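Local coordinates for putative branched-chain amino acid transport system substrate-binding protein (Rhodopseudomonas palustris, PDB 3TX6), which probably captures aromatic acids derived from lignin, such as p-coumaric acid and its relatives, in the periplasm for uptake by an ABC transporter, at residues 292-295 against 296-299. Numbering follows the deposited sequence.
Sequences KVLE and RVVP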
ATOM      1  N   LYS A 292      -7.333   6.663  11.060  1.00 16.28           N
ATOM      2  CA  LYS A 292      -8.329   5.824  11.731  1.00 18.14           C
ATOM      3  C   LYS A 292      -7.637   4.992  12.813  1.00 15.25           C
ATOM      4  O   LYS A 292      -8.174   4.843  13.914  1.00 15.80           O
ATOM      5  CB  LYS A 292      -9.069   4.916  10.742  1.00 18.18           C
ATOM      6  CG  LYS A 292     -10.023   5.632   9.790  1.00 20.84           C
ATOM      7  CD  LYS A 292     -11.160   6.324  10.551  1.00 23.76           C
ATOM      8  CE  LYS A 292     -12.252   6.837   9.637  1.00 24.92           C
ATOM      9  NZ  LYS A 292     -13.440   7.464  10.316  1.00 33.00           N
ATOM     10  N   VAL A 293      -6.422   4.482  12.545  1.00 15.19           N
ATOM     11  CA  VAL A 293      -5.673   3.750  13.590  1.00 14.09           C
ATOM     12  C   VAL A 293      -5.369   4.669  14.771  1.00 13.58           C
ATOM     13  O   VAL A 293      -5.556   4.283  15.942  1.00 15.43           O
ATOM     14  CB  VAL A 293      -4.411   3.051  13.009  1.00 13.98           C
ATOM     15  CG1 VAL A 293      -3.483   2.541  14.117  1.00 14.78           C
ATOM     16  CG2 VAL A 293      -4.807   1.973  12.023  1.00 16.67           C
ATOM     17  N   LEU A 294      -4.885   5.886  14.472  1.00 13.14           N
ATOM     18  CA  LEU A 294      -4.648   6.862  15.512  1.00 13.80           C
ATOM     19  C   LEU A 294      -5.900   7.212  16.332  1.00 13.88           C
ATOM     20  O   LEU A 294      -5.798   7.394  17.555  1.00 15.00           O
ATOM     21  CB  LEU A 294      -4.004   8.131  14.970  1.00 15.25           C
ATOM     22  CG  LEU A 294      -2.583   7.976  14.406  1.00 15.39           C
ATOM     23  CD1 LEU A 294      -2.010   9.355  14.043  1.00 20.11           C
ATOM     24  CD2 LEU A 294      -1.690   7.206  15.374  1.00 18.17           C
ATOM     25  N   GLU A 295      -7.065   7.312  15.706  1.00 15.42           N
ATOM     26  CA  GLU A 295      -8.285   7.544  16.467  1.00 15.96           C
ATOM     27  C   GLU A 295      -8.572   6.451  17.517  1.00 15.95           C
ATOM     28  O   GLU A 295      -9.205   6.759  18.513  1.00 15.77           O
ATOM     29  CB  GLU A 295      -9.500   7.671  15.549  1.00 19.87           C
ATOM     30  CG  GLU A 295      -9.554   8.963  14.769  1.00 18.19           C
ATOM     31  CD  GLU A 295     -10.816   9.014  13.917  1.00 26.40           C
ATOM     32  OE1 GLU A 295     -11.878   8.468  14.315  1.00 36.54           O
ATOM     33  OE2 GLU A 295     -10.791   9.574  12.853  1.00 24.92           O
ATOM     34  N   ARG A 296      -8.108   5.221  17.292  1.00 16.18           N
ATOM     35  CA  ARG A 296      -8.235   4.118  18.272  1.00 16.61           C
ATOM     36  C   ARG A 296      -7.118   4.155  19.308  1.00 16.81           C
ATOM     37  O   ARG A 296      -7.389   4.006  20.515  1.00 19.02           O
ATOM     38  CB  ARG A 296      -8.158   2.721  17.604  1.00 20.51           C
ATOM     39  CG  ARG A 296      -9.445   2.266  17.001  1.00 27.28           C
ATOM     40  CD  ARG A 296     -10.481   1.856  18.044  1.00 22.82           C
ATOM     41  NE  ARG A 296     -10.200   0.673  18.849  1.00 24.66           N
ATOM     42  CZ  ARG A 296     -10.482  -0.600  18.513  1.00 22.69           C
ATOM     43  NH1 ARG A 296     -11.012  -0.933  17.353  1.00 22.41           N
ATOM     44  NH2 ARG A 296     -10.203  -1.560  19.356  1.00 21.46           N
ATOM     45  N   VAL A 297      -5.865   4.328  18.861  1.00 15.82           N
ATOM     46  CA  VAL A 297      -4.771   4.067  19.776  1.00 14.99           C
ATOM     47  C   VAL A 297      -4.390   5.318  20.599  1.00 15.81           C
ATOM     48  O   VAL A 297      -3.916   5.214  21.720  1.00 17.74           O
ATOM     49  CB  VAL A 297      -3.519   3.489  19.107  1.00 15.74           C
ATOM     50  CG1 VAL A 297      -3.762   2.100  18.522  1.00 17.74           C
ATOM     51  CG2 VAL A 297      -2.856   4.430  18.120  1.00 16.49           C
ATOM     52  N   VAL A 298      -4.548   6.499  20.038  1.00 14.05           N
ATOM     53  CA  VAL A 298      -4.190   7.723  20.763  1.00 15.43           C
ATOM     54  C   VAL A 298      -5.018   7.894  22.055  1.00 16.06           C
ATOM     55  O   VAL A 298      -4.437   8.245  23.089  1.00 16.64           O
ATOM     56  CB  VAL A 298      -4.256   8.972  19.835  1.00 16.73           C
ATOM     57  CG1 VAL A 298      -4.275  10.280  20.665  1.00 20.24           C
ATOM     58  CG2 VAL A 298      -3.097   8.930  18.817  1.00 19.45           C
ATOM     59  N   PRO A 299      -6.363   7.703  22.002  1.00 16.11           N
ATOM     60  CA  PRO A 299      -7.063   7.855  23.309  1.00 16.32           C
ATOM     61  C   PRO A 299      -6.564   6.886  24.383  1.00 17.58           C
ATOM     62  O   PRO A 299      -6.504   7.248  25.541  1.00 19.23           O
ATOM     63  CB  PRO A 299      -8.550   7.638  22.957  1.00 17.12           C
ATOM     64  CG  PRO A 299      -8.624   8.026  21.492  1.00 16.32           C
ATOM     65  CD  PRO A 299      -7.312   7.559  20.882  1.00 16.77           C
TER
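Val297 N and Val298 N reach back four residues, and both bonds, Val297 N to Val293 O and Val298 N to Leu294 O, are 2.9 Å long, with N-H...O angles of 152° and 157°, the values of a regular alpha-helical turn. One residue earlier the pattern slackens: Arg296 N divides itself weakly between Lys292 O at 3.4 Å and Val293 O at 3.0 Å. The weakening sits close to a proline: Pro299 has no N-H to give to Glu295 O, and Pro299 CD presses on Glu295 O at 3.1 Å, with CG close behind. This is a proline kink inside helix 282-304, which flanks the lobe built on the sheet containing strand 8-14, one of the two lobes of a periplasmic binding protein; the side chain of Val293 lies about 14 Å from the bound 3-(4-hydroxy-phenyl)pyruvic acid. Leu294 carries most of the apolar contact between the two turns. Its CB meets Val298 CG2 at 4.0 Å, while CD2 touches CG2 of both Val297 and Val298. Val298 CG2 lies anti to its own carbonyl carbon (CG1 takes the place anti to N, chi1 164°), which turns it back over the leucine and within 3.4 Å of Leu294 O. Val297 likewise leans its CG2 on Val293 O, whereas the methyls Val293 CG1 and Val297 CG1 meet only loosely at 4.4 Å. Val293 and Val297, both buried, pack on Leu320 of helix 310-322; Leu294 and Val298 pack on Ile38 of strand 37-38. On the polar side, Arg296 bends at chi2 and chi3, carrying its guanidinium away from the preceding turn to a salt bridge with Glu323 and a hydrogen bond to Lys324 O, while Lys292 pairs with Glu266.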